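Long-range contacts in VP1 (Polyomavirus HPyV7, PDB 4PCH), which forms the pentameric building block of the polyomavirus outer capsid and probably mediates attachment to host cells, here as its jelly-roll core: residues 119-125 and 183-189; 128-133 and 172-178. The contacts are given in a common frame with arbitrary orientation. Numbering follows the deposited sequence.

Contact 1: residues 119-125 and 183-189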
ATOM      1  N   TYR B 119      -5.965 -11.523  10.184  1.00 10.02           N
ATOM      2  CA  TYR B 119      -6.048 -10.576  11.319  1.00 10.72           C
ATOM      3  C   TYR B 119      -7.515 -10.255  11.508  1.00 11.59           C
ATOM      4  O   TYR B 119      -8.141  -9.714  10.614  1.00 11.40           O
ATOM      5  CB  TYR B 119      -5.233  -9.338  11.048  1.00 10.63           C
ATOM      6  CG  TYR B 119      -3.820  -9.677  10.632  1.00 10.56           C
ATOM      7  CD1 TYR B 119      -2.869 -10.012  11.577  1.00 10.83           C
ATOM      8  CD2 TYR B 119      -3.447  -9.701   9.299  1.00 12.28           C
ATOM      9  CE1 TYR B 119      -1.578 -10.370  11.212  1.00 11.58           C
ATOM     10  CE2 TYR B 119      -2.154 -10.020   8.923  1.00 10.48           C
ATOM     11  CZ  TYR B 119      -1.227 -10.377   9.884  1.00 11.77           C
ATOM     12  OH  TYR B 119       0.053 -10.734   9.545  1.00 11.89           O
ATOM     13  N   PHE B 120      -8.068 -10.676  12.637  1.00 11.23           N
ATOM     14  CA  PHE B 120      -9.526 -10.577  12.837  1.00 12.53           C
ATOM     15  C   PHE B 120      -9.853 -10.131  14.236  1.00 11.69           C
ATOM     16  O   PHE B 120      -9.239 -10.609  15.189  1.00 10.31           O
ATOM     17  CB  PHE B 120     -10.197 -11.930  12.579  1.00 11.48           C
ATOM     18  CG  PHE B 120     -11.672 -11.942  12.852  1.00 11.88           C
ATOM     19  CD1 PHE B 120     -12.577 -11.650  11.841  1.00 10.46           C
ATOM     20  CD2 PHE B 120     -12.153 -12.286  14.118  1.00 11.28           C
ATOM     21  CE1 PHE B 120     -13.949 -11.652  12.078  1.00 12.66           C
ATOM     22  CE2 PHE B 120     -13.504 -12.283  14.372  1.00 12.08           C
ATOM     23  CZ  PHE B 120     -14.407 -11.954  13.359  1.00 13.25           C
ATOM     24  N   TRP B 121     -10.830  -9.226  14.363  1.00 11.40           N
ATOM     25  CA  TRP B 121     -11.392  -8.931  15.672  1.00  9.97           C
ATOM     26  C   TRP B 121     -12.906  -8.765  15.562  1.00 10.90           C
ATOM     27  O   TRP B 121     -13.455  -8.406  14.495  1.00 11.93           O
ATOM     28  CB  TRP B 121     -10.735  -7.686  16.318  1.00 10.29           C
ATOM     29  CG  TRP B 121     -10.947  -6.434  15.547  1.00 13.00           C
ATOM     30  CD1 TRP B 121     -10.060  -5.841  14.673  1.00 12.91           C
ATOM     31  CD2 TRP B 121     -12.117  -5.596  15.562  1.00 14.14           C
ATOM     32  NE1 TRP B 121     -10.627  -4.720  14.133  1.00 15.44           N
ATOM     33  CE2 TRP B 121     -11.882  -4.541  14.659  1.00 18.73           C
ATOM     34  CE3 TRP B 121     -13.344  -5.648  16.236  1.00 15.31           C
ATOM     35  CZ2 TRP B 121     -12.828  -3.541  14.410  1.00 16.36           C
ATOM     36  CZ3 TRP B 121     -14.282  -4.656  16.006  1.00 15.33           C
ATOM     37  CH2 TRP B 121     -14.017  -3.611  15.087  1.00 20.23           C
ATOM     38  N   ALA B 122     -13.569  -9.023  16.681  1.00 11.96           N
ATOM     39  CA  ALA B 122     -15.004  -8.775  16.854  1.00 11.03           C
ATOM     40  C   ALA B 122     -15.309  -8.381  18.284  1.00 11.11           C
ATOM     41  O   ALA B 122     -14.641  -8.808  19.230  1.00 11.62           O
ATOM     42  CB  ALA B 122     -15.855  -9.968  16.428  1.00 12.21           C
ATOM     43  N   CYS B 123     -16.333  -7.527  18.410  1.00 11.42           N
ATOM     44  CA  CYS B 123     -16.876  -7.064  19.667  1.00 11.66           C
ATOM     45  C   CYS B 123     -18.388  -7.018  19.576  1.00 13.40           C
ATOM     46  O   CYS B 123     -18.954  -6.377  18.677  1.00 12.79           O
ATOM     47  CB  CYS B 123     -16.316  -5.670  19.976  1.00 12.30           C
ATOM     48  SG  CYS B 123     -16.945  -4.949  21.505  1.00 15.08           S
ATOM     49  N   GLY B 124     -19.068  -7.687  20.501  1.00 13.26           N
ATOM     50  CA  GLY B 124     -20.508  -7.777  20.448  1.00 13.70           C
ATOM     51  C   GLY B 124     -21.172  -8.038  21.792  1.00 13.09           C
ATOM     52  O   GLY B 124     -20.512  -8.205  22.818  1.00 13.58           O
ATOM     53  N   GLY B 125     -22.500  -8.062  21.761  1.00 14.14           N
ATOM     54  CA  GLY B 125     -23.306  -8.298  22.933  1.00 15.19           C
ATOM     55  C   GLY B 125     -23.635  -9.767  23.161  1.00 16.51           C
ATOM     56  O   GLY B 125     -24.361 -10.099  24.090  1.00 17.58           O
ATOM     57  N   ASN B 183     -25.672  -7.356  16.415  1.00 17.10           N
ATOM     58  CA  ASN B 183     -25.182  -6.680  17.626  1.00 16.35           C
ATOM     59  C   ASN B 183     -23.718  -6.963  17.899  1.00 14.45           C
ATOM     60  O   ASN B 183     -23.296  -7.021  19.049  1.00 14.80           O
ATOM     61  CB  ASN B 183     -26.084  -7.077  18.814  1.00 15.42           C
ATOM     62  CG  ASN B 183     -25.913  -6.172  20.038  1.00 17.29           C
ATOM     63  OD1 ASN B 183     -25.719  -4.954  19.928  1.00 15.67           O
ATOM     64  ND2 ASN B 183     -26.045  -6.769  21.218  1.00 15.10           N
ATOM     65  N   THR B 184     -22.945  -7.089  16.815  1.00 13.42           N
ATOM     66  CA  THR B 184     -21.508  -7.276  16.855  1.00 13.52           C
ATOM     67  C   THR B 184     -20.898  -6.419  15.732  1.00 14.42           C
ATOM     68  O   THR B 184     -21.531  -6.238  14.665  1.00 15.83           O
ATOM     69  CB  THR B 184     -21.166  -8.773  16.648  1.00 13.95           C
ATOM     70  OG1 THR B 184     -21.568  -9.509  17.802  1.00 15.45           O
ATOM     71  CG2 THR B 184     -19.681  -9.006  16.369  1.00 14.13           C
ATOM     72  N   ARG B 185     -19.716  -5.853  15.983  1.00 14.38           N
ATOM     73  CA  ARG B 185     -18.905  -5.259  14.916  1.00 12.32           C
ATOM     74  C   ARG B 185     -17.696  -6.115  14.730  1.00 12.81           C
ATOM     75  O   ARG B 185     -17.109  -6.605  15.716  1.00 13.52           O
ATOM     76  CB  ARG B 185     -18.459  -3.835  15.257  1.00 12.58           C
ATOM     77  CG  ARG B 185     -19.572  -2.911  15.679  1.00 13.38           C
ATOM     78  CD  ARG B 185     -20.742  -2.808  14.732  1.00 14.72           C
ATOM     79  NE  ARG B 185     -21.633  -1.791  15.282  1.00 16.74           N
ATOM     80  CZ  ARG B 185     -22.902  -1.920  15.632  1.00 16.81           C
ATOM     81  NH1 ARG B 185     -23.600  -3.032  15.390  1.00 17.38           N
ATOM     82  NH2 ARG B 185     -23.517  -0.873  16.181  1.00 18.93           N
ATOM     83  N   TYR B 186     -17.295  -6.336  13.459  1.00 12.04           N
ATOM     84  CA  TYR B 186     -16.114  -7.160  13.195  1.00 12.70           C
ATOM     85  C   TYR B 186     -15.371  -6.675  11.962  1.00 12.23           C
ATOM     86  O   TYR B 186     -15.928  -5.960  11.121  1.00 15.46           O
ATOM     87  CB  TYR B 186     -16.472  -8.654  13.027  1.00 13.69           C
ATOM     88  CG  TYR B 186     -17.358  -8.968  11.852  1.00 12.06           C
ATOM     89  CD1 TYR B 186     -16.844  -9.079  10.567  1.00 12.12           C
ATOM     90  CD2 TYR B 186     -18.724  -9.171  12.019  1.00 12.88           C
ATOM     91  CE1 TYR B 186     -17.670  -9.369   9.494  1.00 12.28           C
ATOM     92  CE2 TYR B 186     -19.546  -9.466  10.954  1.00 12.78           C
ATOM     93  CZ  TYR B 186     -19.022  -9.567   9.692  1.00 12.89           C
ATOM     94  OH  TYR B 186     -19.861  -9.853   8.632  1.00 15.32           O
ATOM     95  N   PHE B 187     -14.117  -7.089  11.883  1.00 13.04           N
ATOM     96  CA  PHE B 187     -13.254  -6.773  10.741  1.00 13.04           C
ATOM     97  C   PHE B 187     -12.208  -7.868  10.603  1.00 13.62           C
ATOM     98  O   PHE B 187     -11.617  -8.320  11.606  1.00 11.70           O
ATOM     99  CB  PHE B 187     -12.522  -5.450  10.968  1.00 15.97           C
ATOM    100  CG  PHE B 187     -11.611  -5.079   9.812  1.00 19.23           C
ATOM    101  CD1 PHE B 187     -12.143  -4.650   8.617  1.00 20.51           C
ATOM    102  CD2 PHE B 187     -10.257  -5.227   9.915  1.00 26.15           C
ATOM    103  CE1 PHE B 187     -11.323  -4.343   7.536  1.00 26.89           C
ATOM    104  CE2 PHE B 187      -9.422  -4.925   8.846  1.00 23.98           C
ATOM    105  CZ  PHE B 187      -9.961  -4.484   7.663  1.00 23.61           C
ATOM    106  N   GLY B 188     -11.950  -8.274   9.359  1.00 13.40           N
ATOM    107  CA  GLY B 188     -10.937  -9.266   9.099  1.00 11.96           C
ATOM    108  C   GLY B 188     -10.161  -8.976   7.842  1.00 12.05           C
ATOM    109  O   GLY B 188     -10.668  -8.325   6.935  1.00 12.15           O
ATOM    110  N   ARG B 189      -8.909  -9.419   7.831  1.00 11.32           N
ATOM    111  CA  ARG B 189      -8.034  -9.298   6.659  0.50 12.63           C
ATOM    112  C   ARG B 189      -7.302 -10.618   6.445  1.00 11.33           C
ATOM    113  O   ARG B 189      -6.670 -11.116   7.362  1.00 11.07           O
ATOM    114  CB  ARG B 189      -7.014  -8.176   6.869  0.50 12.93           C
ATOM    115  CG  ARG B 189      -5.916  -8.090   5.813  0.50 15.83           C
ATOM    116  CD  ARG B 189      -5.178  -6.760   5.881  0.50 18.44           C
ATOM    117  NE  ARG B 189      -4.094  -6.711   6.867  0.50 22.54           N
ATOM    118  CZ  ARG B 189      -2.814  -6.916   6.559  0.50 24.08           C
ATOM    119  NH1 ARG B 189      -2.477  -7.189   5.319  0.50 29.98           N
ATOM    120  NH2 ARG B 189      -1.879  -6.845   7.488  0.50 32.20           N
TER
HETATM  121  O   HOH W   1      -8.618  -7.161  11.982  1.00 27.51           O
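Two adjacent strands of the VP1 jelly roll run antiparallel here: the axes of 119-124 and 184-189 approach to 4.5 Å at 173°, and six consecutive residue pairs are in register. Tyr119 N donates to Arg189 O and Arg189 N to Tyr119 O, both 2.9 Å, and the Tyr119 ring carbon CE2 lies 3.5 Å from Arg189 NH2, over a face of the guanidinium; its OH turns to Gln117. At the non-hydrogen-bonded pair Phe120-Gly188, the bare glycine leaves room for the Phe120 ring, whose CD1 is 4.0 Å from Gly188 CA and whose CZ is 3.9 Å from Tyr186 CB. Trp121 repeats this, Trp121 N to Phe187 O and Phe187 N to Trp121 O, both 3.0 Å, while its indole (chi1 63°, p) lies back over the partner strand, CZ3 reaching Arg185 O at 3.4 Å. Phe187 to Arg189 pair on their other side with a strand of a neighbouring subunit, so the sheet runs on across the interface. Opposite the indole, Ala122 CB meets Tyr186 CB at 3.7 Å. Cys123 N to Arg185 O (3.0 Å) and Arg185 N to Cys123 O (2.8 Å) form the third hydrogen-bonded pair; the Arg185 guanidinium leads away to Leu210 O. Gly124 brings its CA within 3.3 Å of Thr184 OG1, where an ideal CB would clash, and Gly125 N finishes the series on Asn183 O at 3.0 Å.

Contact 2: residues 128-133 and 172-178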
ATOM      1  N   LEU B 128     -20.022 -14.355  18.450  1.00 12.54           N
ATOM      2  CA  LEU B 128     -19.913 -14.135  17.026  1.00 12.30           C
ATOM      3  C   LEU B 128     -20.661 -15.183  16.208  1.00 13.40           C
ATOM      4  O   LEU B 128     -20.438 -16.377  16.393  1.00 13.78           O
ATOM      5  CB  LEU B 128     -18.433 -14.170  16.654  1.00 12.15           C
ATOM      6  CG  LEU B 128     -18.094 -13.978  15.166  1.00 13.11           C
ATOM      7  CD1 LEU B 128     -18.332 -12.550  14.729  1.00 13.48           C
ATOM      8  CD2 LEU B 128     -16.663 -14.352  14.804  1.00 12.82           C
ATOM      9  N   ASP B 129     -21.538 -14.741  15.313  1.00 12.66           N
ATOM     10  CA  ASP B 129     -22.197 -15.648  14.357  1.00 14.34           C
ATOM     11  C   ASP B 129     -21.212 -15.962  13.224  1.00 11.79           C
ATOM     12  O   ASP B 129     -20.621 -15.020  12.617  1.00 13.11           O
ATOM     13  CB  ASP B 129     -23.442 -14.982  13.772  1.00 15.63           C
ATOM     14  CG  ASP B 129     -24.487 -14.654  14.817  1.00 16.93           C
ATOM     15  OD1 ASP B 129     -24.962 -15.595  15.527  1.00 19.05           O
ATOM     16  OD2 ASP B 129     -24.865 -13.457  14.909  1.00 17.56           O
ATOM     17  N   VAL B 130     -21.064 -17.264  12.920  1.00 11.68           N
ATOM     18  CA  VAL B 130     -20.148 -17.718  11.852  1.00 12.48           C
ATOM     19  C   VAL B 130     -20.842 -18.695  10.908  1.00 12.64           C
ATOM     20  O   VAL B 130     -21.859 -19.328  11.241  1.00 13.40           O
ATOM     21  CB  VAL B 130     -18.865 -18.420  12.415  1.00 12.49           C
ATOM     22  CG1 VAL B 130     -17.897 -17.379  12.926  1.00 14.45           C
ATOM     23  CG2 VAL B 130     -19.214 -19.428  13.493  1.00 13.97           C
ATOM     24  N   ILE B 131     -20.279 -18.799   9.709  1.00 13.31           N
ATOM     25  CA  ILE B 131     -20.714 -19.755   8.718  1.00 13.80           C
ATOM     26  C   ILE B 131     -19.610 -20.805   8.548  1.00 13.55           C
ATOM     27  O   ILE B 131     -18.412 -20.468   8.458  1.00 15.37           O
ATOM     28  CB  ILE B 131     -20.999 -19.092   7.358  1.00 14.80           C
ATOM     29  CG1 ILE B 131     -21.945 -17.904   7.495  1.00 17.04           C
ATOM     30  CG2 ILE B 131     -21.575 -20.118   6.390  1.00 15.02           C
ATOM     31  CD1 ILE B 131     -22.122 -17.154   6.203  1.00 16.89           C
ATOM     32  N   GLY B 132     -20.004 -22.064   8.560  1.00 13.12           N
ATOM     33  CA  GLY B 132     -19.062 -23.176   8.349  1.00 13.81           C
ATOM     34  C   GLY B 132     -18.862 -23.432   6.874  1.00 14.15           C
ATOM     35  O   GLY B 132     -19.831 -23.640   6.161  1.00 15.59           O
ATOM     36  N   ILE B 133     -17.612 -23.381   6.403  1.00 14.21           N
ATOM     37  CA  ILE B 133     -17.319 -23.635   4.998  1.00 14.50           C
ATOM     38  C   ILE B 133     -16.110 -24.535   4.910  1.00 12.77           C
ATOM     39  O   ILE B 133     -15.080 -24.227   5.491  1.00 13.92           O
ATOM     40  CB  ILE B 133     -16.945 -22.336   4.227  1.00 13.20           C
ATOM     41  CG1 ILE B 133     -18.105 -21.350   4.286  1.00 15.08           C
ATOM     42  CG2 ILE B 133     -16.574 -22.679   2.788  1.00 13.72           C
ATOM     43  CD1 ILE B 133     -19.273 -21.721   3.422  1.00 16.80           C
ATOM     44  N   GLU B 172      -9.603 -21.469   9.657  1.00 12.10           N
ATOM     45  CA  GLU B 172      -9.622 -21.971   8.291  1.00 11.93           C
ATOM     46  C   GLU B 172     -11.004 -22.457   7.822  1.00 12.16           C
ATOM     47  O   GLU B 172     -11.199 -22.636   6.619  1.00 13.01           O
ATOM     48  CB  GLU B 172      -8.636 -23.111   8.139  1.00 13.22           C
ATOM     49  CG  GLU B 172      -7.203 -22.671   8.218  1.00 12.80           C
ATOM     50  CD  GLU B 172      -6.276 -23.828   8.519  1.00 13.35           C
ATOM     51  OE1 GLU B 172      -6.186 -24.737   7.682  1.00 17.01           O
ATOM     52  OE2 GLU B 172      -5.642 -23.795   9.576  1.00 15.50           O
ATOM     53  N   LEU B 173     -11.952 -22.675   8.753  1.00 10.72           N
ATOM     54  CA  LEU B 173     -13.221 -23.337   8.434  1.00 12.34           C
ATOM     55  C   LEU B 173     -14.493 -22.540   8.788  1.00 11.95           C
ATOM     56  O   LEU B 173     -15.612 -22.971   8.477  1.00 12.86           O
ATOM     57  CB  LEU B 173     -13.266 -24.679   9.174  1.00 14.13           C
ATOM     58  CG  LEU B 173     -12.094 -25.635   8.971  1.00 15.29           C
ATOM     59  CD1 LEU B 173     -12.207 -26.858   9.918  1.00 17.08           C
ATOM     60  CD2 LEU B 173     -12.049 -26.079   7.504  1.00 14.19           C
ATOM     61  N   TRP B 174     -14.334 -21.389   9.441  1.00 10.91           N
ATOM     62  CA  TRP B 174     -15.478 -20.644  10.002  1.00 12.06           C
ATOM     63  C   TRP B 174     -15.291 -19.165   9.695  1.00 11.71           C
ATOM     64  O   TRP B 174     -14.245 -18.618  10.090  1.00 13.31           O
ATOM     65  CB  TRP B 174     -15.564 -20.860  11.507  1.00 12.28           C
ATOM     66  CG  TRP B 174     -15.916 -22.269  11.902  1.00 11.39           C
ATOM     67  CD1 TRP B 174     -15.063 -23.268  12.277  1.00 12.98           C
ATOM     68  CD2 TRP B 174     -17.223 -22.832  11.929  1.00 11.83           C
ATOM     69  NE1 TRP B 174     -15.763 -24.412  12.539  1.00 12.61           N
ATOM     70  CE2 TRP B 174     -17.101 -24.167  12.339  1.00 13.98           C
ATOM     71  CE3 TRP B 174     -18.506 -22.323  11.648  1.00 14.10           C
ATOM     72  CZ2 TRP B 174     -18.200 -25.003  12.478  1.00 14.51           C
ATOM     73  CZ3 TRP B 174     -19.597 -23.166  11.782  1.00 13.93           C
ATOM     74  CH2 TRP B 174     -19.438 -24.490  12.178  1.00 14.49           C
ATOM     75  N   VAL B 175     -16.271 -18.555   9.044  0.50  8.99           N
ATOM     76  CA  VAL B 175     -16.218 -17.170   8.568  0.50 11.49           C
ATOM     77  C   VAL B 175     -17.308 -16.337   9.266  1.00 13.44           C
ATOM     78  O   VAL B 175     -18.447 -16.806   9.386  1.00 13.79           O
ATOM     79  CB  VAL B 175     -16.468 -17.130   7.046  0.50 12.78           C
ATOM     80  CG1 VAL B 175     -16.369 -15.714   6.517  0.50 16.23           C
ATOM     81  CG2 VAL B 175     -15.476 -18.026   6.295  0.50 12.97           C
ATOM     82  N   ALA B 176     -16.988 -15.110   9.681  1.00 13.83           N
ATOM     83  CA  ALA B 176     -17.998 -14.232  10.255  1.00 12.57           C
ATOM     84  C   ALA B 176     -19.187 -14.151   9.311  1.00 13.94           C
ATOM     85  O   ALA B 176     -19.027 -14.001   8.110  1.00 14.69           O
ATOM     86  CB  ALA B 176     -17.426 -12.833  10.480  1.00 15.01           C
ATOM     87  N   ASP B 177     -20.384 -14.202   9.877  1.00 13.50           N
ATOM     88  CA  ASP B 177     -21.613 -14.252   9.098  1.00 13.88           C
ATOM     89  C   ASP B 177     -22.227 -12.838   8.914  1.00 15.31           C
ATOM     90  O   ASP B 177     -22.777 -12.272   9.872  1.00 14.03           O
ATOM     91  CB  ASP B 177     -22.582 -15.202   9.803  1.00 13.87           C
ATOM     92  CG  ASP B 177     -23.892 -15.431   9.014  1.00 14.42           C
ATOM     93  OD1 ASP B 177     -24.112 -14.759   7.973  1.00 16.79           O
ATOM     94  OD2 ASP B 177     -24.718 -16.253   9.480  1.00 17.38           O
ATOM     95  N   PRO B 178     -22.140 -12.255   7.696  1.00 14.88           N
ATOM     96  CA  PRO B 178     -22.663 -10.927   7.456  1.00 17.06           C
ATOM     97  C   PRO B 178     -24.201 -10.866   7.400  1.00 16.56           C
ATOM     98  O   PRO B 178     -24.754  -9.800   7.445  1.00 18.09           O
ATOM     99  CB  PRO B 178     -22.035 -10.557   6.091  1.00 20.27           C
ATOM    100  CG  PRO B 178     -21.917 -11.865   5.391  1.00 19.96           C
ATOM    101  CD  PRO B 178     -21.558 -12.838   6.468  1.00 16.96           C
TER
HETATM  102  O   HOH W   2     -24.193 -17.711  11.714  1.00 16.83           O
HETATM  103  O   HOH W   3     -13.382 -22.009   5.253  1.00 12.29           O
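A glycine hollow filled by a tryptophan gives this short antiparallel pair its shape. Gly132 has no side chain, and the six-membered ring of Trp174 occupies the space: Gly132 CA sits 3.8 Å from the ring centroid, 29° off the normal, a CH-pi contact, while Val130 CG2 presses on Trp174 CE3 at 3.5 Å. The indole NE1 is held by Glu147 O. Ile131 supplies the bump on the other face, with CG1 3.5 Å from Asp177 CG and CD1 4.4 Å from Pro178 CD. Four backbone bonds fix the register: Asp177 N to Asp129 O, Val175 N to Ile131 O and Ile133 N to Leu173 O, each 2.9 Å, and Ile131 N to Val175 O at 2.7 Å. The short axes of 129-132 and 174-176 run at 139°, a marked twist, and at Val130-Ala176 the side chains diverge. Water 3 spans Ile133 O (2.8 Å) and Glu172 O (2.7 Å) beyond the last pair. Strand 129-132 is central in a three-stranded sheet, bonded along its other edge to 161-163; Asp177 forms a salt bridge with Arg161 and hydrogen-bonds Thr179 OG1; Leu128 and Ala176 rest on Phe120 of strand 117-124.

Overall arrangement
Contact 2 is nested along the chain within the loop closed by contact 1, and the two centres lie 12 Å apart. Both are largely buried, but contact 1 belongs to the large jelly-roll sheet, nearer the chain centre (8 Å against 11 Å), whereas contact 2 belongs to a small separate sheet built from the intervening chain. They share no strand yet meet: Phe120 CZ packs on Leu128 CD2 at 3.6 Å and Tyr186 CE1 on Ala176 CB at 3.6 Å. In contact 1 the strands run nearly antiparallel (173°), with seven hydrogen bonds; in contact 2 four bonds join strands at 139°. Both touch the second subunit, contact 1 by backbone pairing and side-chain contacts, contact 2 by packing.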